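Long-range contacts in truncated hemoglobin 4 (Chlamydomonas reinhardtii, PDB 6BME), which binds heme b with a histidine and a lysine as ligands of the iron and, as a 2-on-2 globin domain, probably also binds oxygen: residues 16-21 against 46-50; 30-34 against 75-79. All blocks are in the same frame, centred on the assembly; numbering follows the deposited sequence.

Both contacts touch the heme, yet they lie in different layers of the globin domain. Contact 1 is deep in the core, where helix 10-25 crosses helix 39-53, the helix that bears the heme ligand Lys45. Contact 2 lies nearer the surface and joins two loops, one following helix 10-25 and the other following helix 62-75, which bears the axial ligand His69. Their centres are about 18 Å apart, and their segments alternate along the chain. The chemistry follows the setting: aromatic and aliphatic helix packing in contact 1, with the buried Gln46 amide lying on Phe20, against one apolar Phe33-Leu78 pair flanked by a water-linked arginine in contact 2.

Contact 1 of 2, residues 16-21 against 46-50; sequences TVDVFY and QNRFL. With HEM (protoporphyrin IX containing Fe), chain C; SO4 (sulfate ion), chain D.
Both segments are regular alpha-helix, their axes 9.9 Å apart at a signed crossing angle of 109°; helices 10-25 and 39-53, which correspond to B and E of the 2-on-2 globin sandwich, thus run across each other. Val17 and Gln46 mark the crossing, CA atoms 6.1 Å apart. Small, branched Val17 suits this approach: its CG1 lies 3.7 Å from Gln46 CB, and its CG2 makes van der Waals contact with Leu50 CD2 (4.0 Å) and with OD1 of Asn47 (3.6 Å), whose ND2 is hydrogen-bonded to Ile43 O. One turn on, Phe20 (chi1 t) sends its ring between the helices. Gln46 (chi1 and chi2 m) lays NE2 over one face, 3.1 Å from Phe20 CD2. The Phe20 edge meets the face of Phe49 (chi1 t), centroids 5.1 Å apart, planes at 56°; Phe90 of helix 80-96 packs against both rings, edge-to-face with Phe20. Phe49 CD2 lies 3.4 Å from HEM C2B. Arg48, out of reach of 16-21, hydrogen-bonds a sulfate probably from the crystallisation liquor, NE to O4 2.9 Å and NH2 to O3 2.8 Å. Cohesion is apolar and aromatic apart from the Gln46 amide, which has no hydrogen bond to 16-21.

Contact 2 of 2, residues 30-34 against 75-79; sequences LEPFF and NRGLN. With HEM (protoporphyrin IX containing Fe), chain C.
Two loops, 30-34 and 75-79, line the heme pocket of this truncated globin at the edge of pyrroles C and D, contributing Phe33, Phe34 and Leu78. Residues 31-33 have helical phi/psi without the regular bonds; two overlapping turns form, Phe33 N to Leu30 O (3.0 Å) and Phe34 N to Glu31 O (2.8 Å). Segment 75-79 leaves its helix at Arg76, passes through Gly77 at phi/psi 71/24, where positive phi favours glycine, and extends at Leu78 (-65/132). The closest CA atoms are those of Phe33 and Arg76, 7.9 Å apart. Phe33 (chi1 m, chi2 -76°) fills the gap with a broad ring. Leu78 (chi1 t, chi2 p) sets CD1 over one face in a CH-pi contact, 3.8 Å from the Phe33 centroid, while Arg76 O approaches the ring edge, 3.4 Å from Phe33 CE1. The same Leu78 CD1 lies 3.5 Å from HEM CAC; Phe33 O is 3.2 Å from HEM CMD and Phe34 CZ 3.7 Å from HEM CBC. On the solvent side Arg76 (chi1, chi2 and chi3 all m) folds toward 30-34, its NH2 3.1 Å from Pro32 O at an angle too poor for a hydrogen bond. The link is a water, which donates to Phe33 O (2.6 Å) and accepts from Arg76 NH1 (2.8 Å). Around this patch, His82 of helix 80-96 meets the Phe33 ring edge-to-face, and Asn79 is the N-cap of that helix. Leu78 rests on Leu72 and Ile73 of helix 62-75, and Phe34 on Leu42 and Lys45 of helix 39-53.

Contact 1 of 2, residues 16-21 against 46-50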
ATOM      1  N   THR A  16       6.667   3.222 -11.032  1.00 18.27           N
ATOM      2  CA  THR A  16       6.221   2.178 -10.107  1.00 19.16           C
ATOM      3  C   THR A  16       4.879   2.534  -9.482  1.00 24.23           C
ATOM      4  O   THR A  16       3.992   1.678  -9.363  1.00 15.00           O
ATOM      5  CB  THR A  16       7.268   1.958  -9.016  1.00 16.85           C
ATOM      6  OG1 THR A  16       8.527   1.642  -9.625  1.00 18.85           O
ATOM      7  CG2 THR A  16       6.846   0.817  -8.075  1.00 18.73           C
ATOM      8  N   VAL A  17       4.719   3.795  -9.067  1.00 15.89           N
ATOM      9  CA  VAL A  17       3.450   4.246  -8.497  1.00 15.02           C
ATOM     10  C   VAL A  17       2.311   4.055  -9.497  1.00 15.10           C
ATOM     11  O   VAL A  17       1.227   3.572  -9.139  1.00 14.19           O
ATOM     12  CB  VAL A  17       3.568   5.714  -8.030  1.00 22.02           C
ATOM     13  CG1 VAL A  17       2.183   6.314  -7.741  1.00 15.65           C
ATOM     14  CG2 VAL A  17       4.456   5.809  -6.780  1.00 19.07           C
ATOM     15  N   ASP A  18       2.542   4.409 -10.767  1.00 16.33           N
ATOM     16  CA  ASP A  18       1.494   4.269 -11.777  1.00 16.70           C
ATOM     17  C   ASP A  18       1.114   2.806 -11.984  1.00 16.16           C
ATOM     18  O   ASP A  18      -0.076   2.466 -12.044  1.00 15.92           O
ATOM     19  CB  ASP A  18       1.932   4.913 -13.093  1.00 31.55           C
ATOM     20  CG  ASP A  18       1.611   6.402 -13.146  1.00 39.62           C
ATOM     21  OD1 ASP A  18       1.022   6.923 -12.169  1.00 39.99           O
ATOM     22  OD2 ASP A  18       1.951   7.049 -14.160  1.00 40.18           O
ATOM     23  N   VAL A  19       2.112   1.925 -12.090  1.00 16.33           N
ATOM     24  CA  VAL A  19       1.835   0.491 -12.208  1.00 15.95           C
ATOM     25  C   VAL A  19       0.967   0.028 -11.043  1.00 18.21           C
ATOM     26  O   VAL A  19      -0.065  -0.628 -11.232  1.00 14.21           O
ATOM     27  CB  VAL A  19       3.149  -0.309 -12.263  1.00 17.54           C
ATOM     28  CG1 VAL A  19       2.874  -1.827 -12.057  1.00 15.90           C
ATOM     29  CG2 VAL A  19       3.896  -0.038 -13.566  1.00 18.16           C
ATOM     30  N   PHE A  20       1.367   0.400  -9.826  1.00 13.80           N
ATOM     31  CA  PHE A  20       0.700  -0.049  -8.611  1.00 12.60           C
ATOM     32  C   PHE A  20      -0.707   0.519  -8.532  1.00 19.14           C
ATOM     33  O   PHE A  20      -1.664  -0.211  -8.257  1.00 14.41           O
ATOM     34  CB  PHE A  20       1.561   0.365  -7.416  1.00 12.28           C
ATOM     35  CG  PHE A  20       1.010  -0.014  -6.076  1.00 13.76           C
ATOM     36  CD1 PHE A  20       0.425  -1.258  -5.856  1.00 10.75           C
ATOM     37  CD2 PHE A  20       1.137   0.859  -5.009  1.00 12.15           C
ATOM     38  CE1 PHE A  20      -0.072  -1.594  -4.592  1.00 12.94           C
ATOM     39  CE2 PHE A  20       0.655   0.526  -3.750  1.00 12.51           C
ATOM     40  CZ  PHE A  20       0.049  -0.698  -3.541  1.00 10.84           C
ATOM     41  N   TYR A  21      -0.849   1.812  -8.826  1.00 16.56           N
ATOM     42  CA  TYR A  21      -2.156   2.458  -8.840  1.00 13.78           C
ATOM     43  C   TYR A  21      -3.107   1.774  -9.814  1.00 12.87           C
ATOM     44  O   TYR A  21      -4.257   1.463  -9.470  1.00 12.55           O
ATOM     45  CB  TYR A  21      -1.984   3.935  -9.201  1.00 21.49           C
ATOM     46  CG  TYR A  21      -3.272   4.643  -9.525  1.00 29.59           C
ATOM     47  CD1 TYR A  21      -4.095   5.116  -8.517  1.00 42.65           C
ATOM     48  CD2 TYR A  21      -3.665   4.843 -10.836  1.00 35.26           C
ATOM     49  CE1 TYR A  21      -5.278   5.769  -8.805  1.00 47.37           C
ATOM     50  CE2 TYR A  21      -4.846   5.497 -11.137  1.00 43.16           C
ATOM     51  CZ  TYR A  21      -5.648   5.955 -10.116  1.00 48.38           C
ATOM     52  OH  TYR A  21      -6.828   6.603 -10.407  1.00 57.49           O
ATOM     53  N   GLN A  46      -0.302   6.359  -2.687  1.00 11.48           N
ATOM     54  CA  GLN A  46       0.561   5.342  -3.276  1.00 11.53           C
ATOM     55  C   GLN A  46       2.025   5.690  -3.072  1.00 12.89           C
ATOM     56  O   GLN A  46       2.851   4.810  -2.793  1.00 12.87           O
ATOM     57  CB  GLN A  46       0.225   5.179  -4.755  1.00 17.08           C
ATOM     58  CG  GLN A  46      -1.231   4.750  -4.979  1.00 17.54           C
ATOM     59  CD  GLN A  46      -1.517   3.368  -4.407  1.00 23.18           C
ATOM     60  OE1 GLN A  46      -1.731   3.201  -3.199  1.00 17.10           O
ATOM     61  NE2 GLN A  46      -1.508   2.362  -5.279  1.00 26.87           N
ATOM     62  N   ASN A  47       2.367   6.974  -3.199  1.00 13.15           N
ATOM     63  CA  ASN A  47       3.742   7.400  -2.961  1.00 14.04           C
ATOM     64  C   ASN A  47       4.168   7.158  -1.522  1.00 13.78           C
ATOM     65  O   ASN A  47       5.303   6.742  -1.271  1.00 14.23           O
ATOM     66  CB  ASN A  47       3.902   8.875  -3.321  1.00 16.12           C
ATOM     67  CG  ASN A  47       4.241   9.062  -4.773  1.00 16.61           C
ATOM     68  OD1 ASN A  47       5.376   8.844  -5.169  1.00 16.74           O
ATOM     69  ND2 ASN A  47       3.255   9.429  -5.580  1.00 16.14           N
ATOM     70  N   ARG A  48       3.287   7.439  -0.559  1.00 13.23           N
ATOM     71  CA  ARG A  48       3.649   7.234   0.840  1.00 13.17           C
ATOM     72  C   ARG A  48       3.701   5.744   1.183  1.00 14.42           C
ATOM     73  O   ARG A  48       4.548   5.312   1.976  1.00 12.80           O
ATOM     74  CB  ARG A  48       2.662   7.977   1.743  1.00 14.51           C
ATOM     75  CG  ARG A  48       3.248   8.318   3.105  1.00 20.31           C
ATOM     76  CD  ARG A  48       2.348   9.225   3.921  1.00 17.58           C
ATOM     77  NE  ARG A  48       3.071   9.741   5.081  1.00 17.91           N
ATOM     78  CZ  ARG A  48       2.498  10.360   6.108  1.00 26.27           C
ATOM     79  NH1 ARG A  48       1.179  10.537   6.141  1.00 27.09           N
ATOM     80  NH2 ARG A  48       3.243  10.788   7.111  1.00 23.17           N
ATOM     81  N   PHE A  49       2.812   4.949   0.576  1.00 11.92           N
ATOM     82  CA  PHE A  49       2.840   3.492   0.733  1.00 12.42           C
ATOM     83  C   PHE A  49       4.184   2.941   0.283  1.00 13.55           C
ATOM     84  O   PHE A  49       4.834   2.166   1.000  1.00 12.96           O
ATOM     85  CB  PHE A  49       1.688   2.878  -0.083  1.00 10.35           C
ATOM     86  CG  PHE A  49       1.490   1.383   0.093  1.00  9.86           C
ATOM     87  CD1 PHE A  49       2.446   0.468  -0.337  1.00 11.52           C
ATOM     88  CD2 PHE A  49       0.293   0.896   0.596  1.00  9.14           C
ATOM     89  CE1 PHE A  49       2.245  -0.913  -0.190  1.00 13.63           C
ATOM     90  CE2 PHE A  49       0.080  -0.474   0.746  1.00 10.33           C
ATOM     91  CZ  PHE A  49       1.063  -1.379   0.346  1.00 11.17           C
ATOM     92  N   LEU A  50       4.625   3.353  -0.907  1.00 12.32           N
ATOM     93  CA  LEU A  50       5.912   2.912  -1.430  1.00 13.14           C
ATOM     94  C   LEU A  50       7.057   3.369  -0.533  1.00 14.01           C
ATOM     95  O   LEU A  50       7.971   2.597  -0.229  1.00 14.50           O
ATOM     96  CB  LEU A  50       6.081   3.436  -2.859  1.00 13.72           C
ATOM     97  CG  LEU A  50       7.435   3.249  -3.542  1.00 17.55           C
ATOM     98  CD1 LEU A  50       7.769   1.771  -3.669  1.00 19.20           C
ATOM     99  CD2 LEU A  50       7.384   3.899  -4.914  1.00 19.24           C
TER
HETATM  100  CHA HEM C 201      -5.421   6.029   2.650  1.00 13.75           C
HETATM  101  CHB HEM C 201      -1.182   3.763   3.152  1.00 10.50           C
HETATM  102  CHC HEM C 201      -3.563  -0.451   2.997  1.00  8.07           C
HETATM  103  CHD HEM C 201      -7.224   1.866   0.872  1.00 10.94           C
HETATM  104  C1A HEM C 201      -4.069   5.844   2.841  1.00 13.77           C
HETATM  105  C2A HEM C 201      -3.033   6.851   3.026  1.00 13.84           C
HETATM  106  C3A HEM C 201      -1.866   6.191   3.153  1.00 13.10           C
HETATM  107  C4A HEM C 201      -2.115   4.772   3.057  1.00  8.62           C
HETATM  108  CMA HEM C 201      -0.456   6.774   3.381  1.00 11.28           C
HETATM  109  CAA HEM C 201      -3.226   8.400   3.081  1.00 22.40           C
HETATM  110  CBA HEM C 201      -3.819   8.950   1.783  1.00 34.87           C
HETATM  111  CGA HEM C 201      -3.812  10.467   1.734  1.00 39.48           C
HETATM  112  O1A HEM C 201      -4.472  11.123   2.600  1.00 34.09           O
HETATM  113  O2A HEM C 201      -3.155  11.011   0.798  1.00 31.63           O
HETATM  114  C1B HEM C 201      -1.478   2.421   3.290  1.00  9.27           C
HETATM  115  C2B HEM C 201      -0.611   1.389   3.822  1.00 10.14           C
HETATM  116  C3B HEM C 201      -1.292   0.233   3.784  1.00 10.74           C
HETATM  117  C4B HEM C 201      -2.586   0.495   3.202  1.00 11.13           C
HETATM  118  CMB HEM C 201       0.820   1.604   4.367  1.00 10.96           C
HETATM  119  CAB HEM C 201      -0.854  -1.190   4.207  1.00 13.05           C
HETATM  120  CBB HEM C 201       0.416  -1.584   4.287  1.00 15.27           C
HETATM  121  C1C HEM C 201      -4.727  -0.207   2.319  1.00  8.36           C
HETATM  122  C2C HEM C 201      -5.631  -1.201   1.821  1.00  8.65           C
HETATM  123  C3C HEM C 201      -6.638  -0.587   1.206  1.00  7.07           C
HETATM  124  C4C HEM C 201      -6.414   0.845   1.319  1.00  6.96           C
HETATM  125  CMC HEM C 201      -5.416  -2.724   1.960  1.00 13.02           C
HETATM  126  CAC HEM C 201      -7.812  -1.310   0.519  1.00  9.16           C
HETATM  127  CBC HEM C 201      -8.355  -0.817  -0.599  1.00 16.34           C
HETATM  128  C1D HEM C 201      -7.092   3.194   1.242  1.00 12.66           C
HETATM  129  C2D HEM C 201      -8.059   4.248   1.019  1.00  8.10           C
HETATM  130  C3D HEM C 201      -7.556   5.384   1.501  1.00 10.24           C
HETATM  131  C4D HEM C 201      -6.255   5.100   2.055  1.00 11.18           C
HETATM  132  CMD HEM C 201      -9.414   4.057   0.316  1.00  9.11           C
HETATM  133  CAD HEM C 201      -8.194   6.804   1.474  1.00 14.46           C
HETATM  134  CBD HEM C 201      -9.227   6.943   2.583  1.00 22.24           C
HETATM  135  CGD HEM C 201      -9.841   8.318   2.456  1.00 23.50           C
HETATM  136  O1D HEM C 201      -9.095   9.287   2.161  1.00 22.50           O
HETATM  137  O2D HEM C 201     -11.068   8.444   2.667  1.00 27.71           O
HETATM  138  NA  HEM C 201      -3.467   4.607   2.852  1.00 10.63           N
HETATM  139  NB  HEM C 201      -2.683   1.840   2.924  1.00  8.14           N
HETATM  140  NC  HEM C 201      -5.241   1.027   2.005  1.00  9.76           N
HETATM  141  ND  HEM C 201      -5.999   3.748   1.893  1.00  7.35           N
HETATM  142 FE   HEM C 201      -4.345   2.796   2.397  1.00  7.94          FE
HETATM  143  S   SO4 D 202       6.484  11.151   5.914  1.00 26.82           S
HETATM  144  O1  SO4 D 202       7.891  10.847   5.728  1.00 24.63           O
HETATM  145  O2  SO4 D 202       6.317  12.598   6.089  1.00 30.21           O
HETATM  146  O3  SO4 D 202       5.990  10.498   7.131  1.00 25.17           O
HETATM  147  O4  SO4 D 202       5.739  10.695   4.739  1.00 27.62           O

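Contact 2 of 2, residues 30-34 against 75-79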
ATOM      1  N   LEU A  30     -11.010  -4.451  -5.265  1.00  9.62           N
ATOM      2  CA  LEU A  30     -10.415  -3.334  -4.534  1.00 10.33           C
ATOM      3  C   LEU A  30     -10.909  -1.969  -4.985  1.00 10.04           C
ATOM      4  O   LEU A  30     -11.034  -1.064  -4.163  1.00 12.27           O
ATOM      5  CB  LEU A  30      -8.896  -3.373  -4.681  1.00 11.79           C
ATOM      6  CG  LEU A  30      -8.231  -4.652  -4.181  1.00 12.84           C
ATOM      7  CD1 LEU A  30      -6.771  -4.671  -4.575  1.00 12.04           C
ATOM      8  CD2 LEU A  30      -8.397  -4.761  -2.658  1.00 11.57           C
ATOM      9  N   GLU A  31     -11.170  -1.795  -6.276  1.00  9.62           N
ATOM     10  CA  GLU A  31     -11.600  -0.498  -6.793  1.00 10.23           C
ATOM     11  C   GLU A  31     -12.730   0.143  -5.990  1.00 10.08           C
ATOM     12  O   GLU A  31     -12.658   1.360  -5.749  1.00 12.31           O
ATOM     13  CB  GLU A  31     -11.985  -0.665  -8.273  1.00 12.10           C
ATOM     14  CG  GLU A  31     -12.618   0.553  -8.921  1.00 16.00           C
ATOM     15  CD  GLU A  31     -14.120   0.645  -8.669  1.00 21.18           C
ATOM     16  OE1 GLU A  31     -14.788  -0.406  -8.548  1.00 22.28           O
ATOM     17  OE2 GLU A  31     -14.624   1.777  -8.575  1.00 22.50           O
ATOM     18  N   PRO A  32     -13.761  -0.579  -5.532  1.00 16.20           N
ATOM     19  CA  PRO A  32     -14.848   0.112  -4.823  1.00 15.38           C
ATOM     20  C   PRO A  32     -14.393   0.882  -3.597  1.00 15.12           C
ATOM     21  O   PRO A  32     -15.037   1.879  -3.262  1.00 12.23           O
ATOM     22  CB  PRO A  32     -15.808  -1.031  -4.463  1.00 14.23           C
ATOM     23  CG  PRO A  32     -15.612  -2.012  -5.569  1.00 14.60           C
ATOM     24  CD  PRO A  32     -14.100  -1.999  -5.751  1.00  9.98           C
ATOM     25  N   PHE A  33     -13.305   0.478  -2.928  1.00 11.14           N
ATOM     26  CA  PHE A  33     -12.808   1.258  -1.793  1.00 10.00           C
ATOM     27  C   PHE A  33     -12.258   2.613  -2.215  1.00 12.89           C
ATOM     28  O   PHE A  33     -12.116   3.502  -1.369  1.00 12.75           O
ATOM     29  CB  PHE A  33     -11.720   0.494  -1.031  1.00  8.17           C
ATOM     30  CG  PHE A  33     -12.238  -0.713  -0.305  1.00  9.18           C
ATOM     31  CD1 PHE A  33     -12.956  -0.563   0.877  1.00  7.81           C
ATOM     32  CD2 PHE A  33     -12.030  -1.988  -0.811  1.00  7.19           C
ATOM     33  CE1 PHE A  33     -13.454  -1.667   1.557  1.00 12.26           C
ATOM     34  CE2 PHE A  33     -12.533  -3.106  -0.151  1.00  9.63           C
ATOM     35  CZ  PHE A  33     -13.244  -2.943   1.049  1.00 12.36           C
ATOM     36  N   PHE A  34     -11.952   2.800  -3.493  1.00  9.24           N
ATOM     37  CA  PHE A  34     -11.406   4.069  -3.959  1.00 17.47           C
ATOM     38  C   PHE A  34     -12.454   4.986  -4.591  1.00 20.68           C
ATOM     39  O   PHE A  34     -12.125   6.115  -4.980  1.00 19.07           O
ATOM     40  CB  PHE A  34     -10.257   3.791  -4.936  1.00 14.08           C
ATOM     41  CG  PHE A  34      -9.133   3.008  -4.304  1.00 14.46           C
ATOM     42  CD1 PHE A  34      -8.255   3.625  -3.430  1.00 14.02           C
ATOM     43  CD2 PHE A  34      -8.988   1.657  -4.544  1.00 22.35           C
ATOM     44  CE1 PHE A  34      -7.241   2.912  -2.822  1.00 14.16           C
ATOM     45  CE2 PHE A  34      -7.974   0.937  -3.955  1.00 21.37           C
ATOM     46  CZ  PHE A  34      -7.095   1.565  -3.090  1.00 21.97           C
ATOM     47  N   ASN A  75     -16.838   0.483   8.637  1.00 10.34           N
ATOM     48  CA  ASN A  75     -18.030   0.879   7.911  1.00  8.63           C
ATOM     49  C   ASN A  75     -18.103   0.292   6.508  1.00 14.18           C
ATOM     50  O   ASN A  75     -19.167   0.365   5.884  1.00 11.02           O
ATOM     51  CB  ASN A  75     -18.103   2.410   7.814  1.00 11.08           C
ATOM     52  CG  ASN A  75     -18.416   3.074   9.142  1.00 11.53           C
ATOM     53  OD1 ASN A  75     -18.956   2.451  10.058  1.00 11.65           O
ATOM     54  ND2 ASN A  75     -18.112   4.368   9.235  1.00 18.71           N
ATOM     55  N   ARG A  76     -17.011  -0.283   5.987  1.00  9.34           N
ATOM     56  CA  ARG A  76     -16.997  -0.740   4.602  1.00  9.23           C
ATOM     57  C   ARG A  76     -16.474  -2.168   4.420  1.00  9.64           C
ATOM     58  O   ARG A  76     -16.217  -2.575   3.278  1.00  9.12           O
ATOM     59  CB  ARG A  76     -16.166   0.223   3.734  1.00 11.11           C
ATOM     60  CG  ARG A  76     -16.523   1.711   3.870  1.00 18.54           C
ATOM     61  CD  ARG A  76     -17.596   2.161   2.898  1.00 23.37           C
ATOM     62  NE  ARG A  76     -17.155   2.007   1.515  1.00 32.96           N
ATOM     63  CZ  ARG A  76     -16.314   2.830   0.893  1.00 28.91           C
ATOM     64  NH1 ARG A  76     -15.812   3.881   1.531  1.00 27.72           N
ATOM     65  NH2 ARG A  76     -15.970   2.595  -0.367  1.00 26.47           N
ATOM     66  N   GLY A  77     -16.281  -2.929   5.496  1.00  9.82           N
ATOM     67  CA  GLY A  77     -15.913  -4.325   5.364  1.00 10.43           C
ATOM     68  C   GLY A  77     -14.512  -4.589   4.860  1.00 13.73           C
ATOM     69  O   GLY A  77     -14.256  -5.666   4.317  1.00  9.48           O
ATOM     70  N   LEU A  78     -13.590  -3.643   5.032  1.00  9.52           N
ATOM     71  CA  LEU A  78     -12.202  -3.857   4.624  1.00  7.47           C
ATOM     72  C   LEU A  78     -11.589  -4.971   5.465  1.00  9.16           C
ATOM     73  O   LEU A  78     -11.735  -4.987   6.694  1.00  8.90           O
ATOM     74  CB  LEU A  78     -11.403  -2.564   4.788  1.00  6.49           C
ATOM     75  CG  LEU A  78      -9.967  -2.638   4.261  1.00  6.69           C
ATOM     76  CD1 LEU A  78     -10.047  -2.877   2.778  1.00  6.53           C
ATOM     77  CD2 LEU A  78      -9.157  -1.358   4.571  1.00  6.61           C
ATOM     78  N   ASN A  79     -10.916  -5.921   4.814  1.00  7.36           N
ATOM     79  CA  ASN A  79     -10.490  -7.117   5.536  1.00  9.43           C
ATOM     80  C   ASN A  79      -9.108  -7.584   5.077  1.00  7.90           C
ATOM     81  O   ASN A  79      -8.455  -6.964   4.228  1.00  8.85           O
ATOM     82  CB  ASN A  79     -11.546  -8.231   5.410  1.00  7.57           C
ATOM     83  CG  ASN A  79     -11.736  -8.718   3.981  1.00  9.54           C
ATOM     84  OD1 ASN A  79     -10.778  -8.939   3.263  1.00 14.08           O
ATOM     85  ND2 ASN A  79     -12.988  -8.900   3.576  1.00  9.72           N
TER
HETATM   86  CHA HEM C 201      -5.421   6.029   2.650  1.00 13.75           C
HETATM   87  CHB HEM C 201      -1.182   3.763   3.152  1.00 10.50           C
HETATM   88  CHC HEM C 201      -3.563  -0.451   2.997  1.00  8.07           C
HETATM   89  CHD HEM C 201      -7.224   1.866   0.872  1.00 10.94           C
HETATM   90  C1A HEM C 201      -4.069   5.844   2.841  1.00 13.77           C
HETATM   91  C2A HEM C 201      -3.033   6.851   3.026  1.00 13.84           C
HETATM   92  C3A HEM C 201      -1.866   6.191   3.153  1.00 13.10           C
HETATM   93  C4A HEM C 201      -2.115   4.772   3.057  1.00  8.62           C
HETATM   94  CMA HEM C 201      -0.456   6.774   3.381  1.00 11.28           C
HETATM   95  CAA HEM C 201      -3.226   8.400   3.081  1.00 22.40           C
HETATM   96  CBA HEM C 201      -3.819   8.950   1.783  1.00 34.87           C
HETATM   97  CGA HEM C 201      -3.812  10.467   1.734  1.00 39.48           C
HETATM   98  O1A HEM C 201      -4.472  11.123   2.600  1.00 34.09           O
HETATM   99  O2A HEM C 201      -3.155  11.011   0.798  1.00 31.63           O
HETATM  100  C1B HEM C 201      -1.478   2.421   3.290  1.00  9.27           C
HETATM  101  C2B HEM C 201      -0.611   1.389   3.822  1.00 10.14           C
HETATM  102  C3B HEM C 201      -1.292   0.233   3.784  1.00 10.74           C
HETATM  103  C4B HEM C 201      -2.586   0.495   3.202  1.00 11.13           C
HETATM  104  CMB HEM C 201       0.820   1.604   4.367  1.00 10.96           C
HETATM  105  CAB HEM C 201      -0.854  -1.190   4.207  1.00 13.05           C
HETATM  106  CBB HEM C 201       0.416  -1.584   4.287  1.00 15.27           C
HETATM  107  C1C HEM C 201      -4.727  -0.207   2.319  1.00  8.36           C
HETATM  108  C2C HEM C 201      -5.631  -1.201   1.821  1.00  8.65           C
HETATM  109  C3C HEM C 201      -6.638  -0.587   1.206  1.00  7.07           C
HETATM  110  C4C HEM C 201      -6.414   0.845   1.319  1.00  6.96           C
HETATM  111  CMC HEM C 201      -5.416  -2.724   1.960  1.00 13.02           C
HETATM  112  CAC HEM C 201      -7.812  -1.310   0.519  1.00  9.16           C
HETATM  113  CBC HEM C 201      -8.355  -0.817  -0.599  1.00 16.34           C
HETATM  114  C1D HEM C 201      -7.092   3.194   1.242  1.00 12.66           C
HETATM  115  C2D HEM C 201      -8.059   4.248   1.019  1.00  8.10           C
HETATM  116  C3D HEM C 201      -7.556   5.384   1.501  1.00 10.24           C
HETATM  117  C4D HEM C 201      -6.255   5.100   2.055  1.00 11.18           C
HETATM  118  CMD HEM C 201      -9.414   4.057   0.316  1.00  9.11           C
HETATM  119  CAD HEM C 201      -8.194   6.804   1.474  1.00 14.46           C
HETATM  120  CBD HEM C 201      -9.227   6.943   2.583  1.00 22.24           C
HETATM  121  CGD HEM C 201      -9.841   8.318   2.456  1.00 23.50           C
HETATM  122  O1D HEM C 201      -9.095   9.287   2.161  1.00 22.50           O
HETATM  123  O2D HEM C 201     -11.068   8.444   2.667  1.00 27.71           O
HETATM  124  NA  HEM C 201      -3.467   4.607   2.852  1.00 10.63           N
HETATM  125  NB  HEM C 201      -2.683   1.840   2.924  1.00  8.14           N
HETATM  126  NC  HEM C 201      -5.241   1.027   2.005  1.00  9.76           N
HETATM  127  ND  HEM C 201      -5.999   3.748   1.893  1.00  7.35           N
HETATM  128 FE   HEM C 201      -4.345   2.796   2.397  1.00  7.94          FE
HETATM  129  O   HOH W   1     -13.651   5.023   0.114  1.00 24.99           O